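Long-range contact in ankyrin repeat family protein (Enterococcus faecalis, PDB 3HRA), which is of unknown function but is built from ankyrin repeats, a fold that most often serves as a scaffold for binding other proteins: residues Val148-Gln158 and Tyr184-Ile193. Numbering follows the deposited sequence.
Sequences VGLREGNQLYQ and YANQKGYTEI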
# COMPACT_ATOMS: atom_id res chain seq x y z
N VAL A 148 14.75 -7.95 0.98
CA VAL A 148 16.04 -8.55 1.30
C VAL A 148 17.02 -7.56 1.92
O VAL A 148 17.56 -7.80 3.00
CB VAL A 148 16.71 -9.16 0.05
CG1 VAL A 148 18.14 -9.62 0.39
CG2 VAL A 148 15.89 -10.34 -0.46
N GLY A 149 17.22 -6.42 1.25
CA GLY A 149 18.32 -5.53 1.58
C GLY A 149 18.05 -4.51 2.66
O GLY A 149 18.98 -4.06 3.35
N LEU A 150 16.80 -4.14 2.82
CA LEU A 150 16.47 -3.07 3.76
C LEU A 150 16.09 -3.62 5.12
O LEU A 150 15.98 -2.87 6.07
CB LEU A 150 15.36 -2.19 3.20
CG LEU A 150 15.82 -1.05 2.27
CD1 LEU A 150 16.78 -1.53 1.20
CD2 LEU A 150 14.61 -0.37 1.64
N ARG A 151 15.89 -4.93 5.20
CA ARG A 151 15.32 -5.53 6.41
C ARG A 151 16.24 -6.55 7.07
O ARG A 151 17.40 -6.68 6.71
CB ARG A 151 13.94 -6.14 6.11
CG ARG A 151 12.93 -5.12 5.56
CD ARG A 151 12.72 -3.92 6.50
NE ARG A 151 12.38 -4.30 7.87
CZ ARG A 151 11.46 -3.71 8.63
NH1 ARG A 151 10.74 -2.69 8.16
NH2 ARG A 151 11.25 -4.14 9.87
N GLU A 152 15.69 -7.29 8.04
CA GLU A 152 16.48 -8.07 9.00
C GLU A 152 16.77 -9.53 8.62
O GLU A 152 17.45 -10.24 9.37
CB GLU A 152 15.78 -8.02 10.36
CG GLU A 152 15.65 -6.60 10.95
CD GLU A 152 14.67 -5.71 10.19
OE1 GLU A 152 13.69 -6.24 9.62
OE2 GLU A 152 14.88 -4.47 10.16
N GLY A 153 16.26 -9.97 7.48
CA GLY A 153 16.54 -11.31 6.98
C GLY A 153 15.92 -12.46 7.75
O GLY A 153 16.31 -13.62 7.57
N ASN A 154 14.96 -12.14 8.62
CA ASN A 154 14.38 -13.14 9.51
C ASN A 154 13.30 -13.96 8.83
O ASN A 154 13.10 -13.84 7.62
CB ASN A 154 13.84 -12.48 10.78
CG ASN A 154 12.71 -11.51 10.50
OD1 ASN A 154 12.07 -11.57 9.45
ND2 ASN A 154 12.45 -10.62 11.44
N GLN A 155 12.61 -14.81 9.60
CA GLN A 155 11.60 -15.69 9.03
C GLN A 155 10.53 -14.98 8.18
O GLN A 155 10.12 -15.49 7.14
CB GLN A 155 10.88 -16.47 10.14
CG GLN A 155 9.94 -17.52 9.60
CD GLN A 155 10.67 -18.60 8.83
OE1 GLN A 155 11.41 -19.40 9.41
NE2 GLN A 155 10.48 -18.62 7.50
N LEU A 156 10.07 -13.83 8.67
CA LEU A 156 9.00 -13.10 7.99
C LEU A 156 9.48 -12.69 6.60
O LEU A 156 8.78 -12.86 5.61
CB LEU A 156 8.60 -11.87 8.81
CG LEU A 156 7.57 -10.91 8.21
CD1 LEU A 156 6.26 -11.63 7.91
CD2 LEU A 156 7.37 -9.73 9.15
N TYR A 157 10.70 -12.19 6.54
CA TYR A 157 11.25 -11.73 5.26
C TYR A 157 11.65 -12.88 4.36
O TYR A 157 11.50 -12.79 3.14
CB TYR A 157 12.34 -10.66 5.46
CG TYR A 157 11.69 -9.40 5.98
CD1 TYR A 157 11.02 -8.53 5.12
CD2 TYR A 157 11.67 -9.12 7.34
CE1 TYR A 157 10.37 -7.40 5.61
CE2 TYR A 157 11.03 -7.99 7.83
CZ TYR A 157 10.39 -7.13 6.97
OH TYR A 157 9.74 -6.01 7.45
N GLN A 158 12.07 -13.99 4.96
CA GLN A 158 12.30 -15.22 4.20
C GLN A 158 10.98 -15.61 3.53
O GLN A 158 10.95 -15.94 2.35
CB GLN A 158 12.84 -16.35 5.10
CG GLN A 158 14.25 -16.08 5.62
CD GLN A 158 14.61 -16.93 6.83
OE1 GLN A 158 15.38 -16.50 7.70
NE2 GLN A 158 14.05 -18.13 6.89
N TYR A 184 22.66 -8.33 -2.02
CA TYR A 184 22.39 -7.84 -0.68
C TYR A 184 22.38 -8.97 0.35
O TYR A 184 22.96 -8.84 1.43
CB TYR A 184 21.07 -7.05 -0.62
CG TYR A 184 21.17 -5.66 -1.21
CD1 TYR A 184 21.87 -4.65 -0.55
CD2 TYR A 184 20.54 -5.34 -2.41
CE1 TYR A 184 21.95 -3.37 -1.08
CE2 TYR A 184 20.61 -4.05 -2.94
CZ TYR A 184 21.33 -3.08 -2.27
OH TYR A 184 21.42 -1.81 -2.79
N ALA A 185 21.70 -10.07 0.04
CA ALA A 185 21.61 -11.19 0.97
C ALA A 185 23.00 -11.73 1.29
O ALA A 185 23.33 -12.01 2.43
CB ALA A 185 20.73 -12.29 0.41
N ASN A 186 23.82 -11.87 0.25
CA ASN A 186 25.19 -12.32 0.41
C ASN A 186 26.04 -11.37 1.29
O ASN A 186 26.75 -11.82 2.19
CB ASN A 186 25.84 -12.50 -0.97
CG ASN A 186 27.20 -13.14 -0.88
OD1 ASN A 186 28.19 -12.57 -1.34
ND2 ASN A 186 27.27 -14.32 -0.28
N GLN A 187 25.97 -10.07 1.01
CA GLN A 187 26.71 -9.06 1.77
C GLN A 187 26.33 -9.05 3.25
O GLN A 187 27.18 -8.84 4.12
CB GLN A 187 26.48 -7.66 1.19
CG GLN A 187 27.17 -7.41 -0.15
CD GLN A 187 26.65 -6.15 -0.86
OE1 GLN A 187 26.89 -5.96 -2.06
NE2 GLN A 187 25.94 -5.29 -0.12
N LYS A 188 25.05 -9.27 3.53
CA LYS A 188 24.54 -9.12 4.88
C LYS A 188 24.60 -10.43 5.66
O LYS A 188 24.31 -10.46 6.86
CB LYS A 188 23.11 -8.61 4.82
CG LYS A 188 23.01 -7.27 4.10
CD LYS A 188 21.68 -6.62 4.32
CE LYS A 188 21.65 -5.29 3.57
NZ LYS A 188 22.96 -4.56 3.65
N GLY A 189 24.98 -11.50 4.98
CA GLY A 189 25.07 -12.80 5.61
C GLY A 189 23.70 -13.43 5.85
O GLY A 189 23.55 -14.23 6.77
N TYR A 190 22.72 -13.09 5.01
CA TYR A 190 21.37 -13.64 5.15
C TYR A 190 21.27 -15.01 4.48
O TYR A 190 20.71 -15.15 3.38
CB TYR A 190 20.32 -12.68 4.57
CG TYR A 190 20.18 -11.39 5.34
CD1 TYR A 190 19.47 -10.32 4.81
CD2 TYR A 190 20.77 -11.22 6.60
CE1 TYR A 190 19.33 -9.13 5.51
CE2 TYR A 190 20.64 -10.02 7.31
CZ TYR A 190 19.92 -8.98 6.75
OH TYR A 190 19.78 -7.78 7.42
N THR A 191 21.83 -16.01 5.15
CA THR A 191 21.97 -17.34 4.61
C THR A 191 20.69 -17.97 4.08
O THR A 191 20.70 -18.55 3.01
CB THR A 191 22.60 -18.31 5.65
OG1 THR A 191 23.75 -17.69 6.23
CG2 THR A 191 23.01 -19.59 4.97
N GLU A 192 19.61 -17.90 4.85
CA GLU A 192 18.37 -18.55 4.43
C GLU A 192 17.78 -17.89 3.18
O GLU A 192 17.28 -18.58 2.30
CB GLU A 192 17.33 -18.56 5.55
CG GLU A 192 17.75 -19.37 6.79
CD GLU A 192 17.92 -20.86 6.50
OE1 GLU A 192 17.23 -21.40 5.60
OE2 GLU A 192 18.75 -21.51 7.18
N ILE A 193 17.85 -16.56 3.10
CA ILE A 193 17.44 -15.87 1.89
C ILE A 193 18.31 -16.24 0.70
O ILE A 193 17.80 -16.49 -0.40
CB ILE A 193 17.36 -14.33 2.11
CG1 ILE A 193 16.18 -14.03 3.03
CG2 ILE A 193 17.21 -13.60 0.79
CD1 ILE A 193 16.02 -12.56 3.41
O HOH W 1 18.15 -14.90 5.94
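Neighbouring helical hairpins, 143-149/155-166 and 181-188/191-198, pack together here near the C-terminal end of the ankyrin stack: the Y190 ring, from the turn of the second, lies against the 150-154 loop of the first, and V148 makes apolar contacts with A185 and I193. CA of G153 sits over one face of the ring, 3.8 Å from its centroid and 12° off the normal, a CH-pi contact; CB of K188 covers the opposite face. With CG anti to the carbonyl carbon (chi1 -67°), the ring is turned toward the loop, where Y190 OH donates to R151 O at 2.7 Å, in the carbonyl plane and on a lone pair. V148 O meets the ring edge in plane. Deeper in, V148 divides its branches: CG1 lies 3.7 Å from A185 CB, and CG2 lies 3.7 Å from I193 CG2. G149, lacking a side chain, lets its CA approach Y184 CB to 3.8 Å. I193 CD1 reaches G153 CA, and a water bridges the segments, donating to G153 O and accepting a weak bond from I193 N. Within the loop, R151 NE and NH2 both meet E152 OE1 in a salt bridge, and NH1 pairs with E115. Such side-by-side stacking of helical hairpins is characteristic of ankyrin repeats.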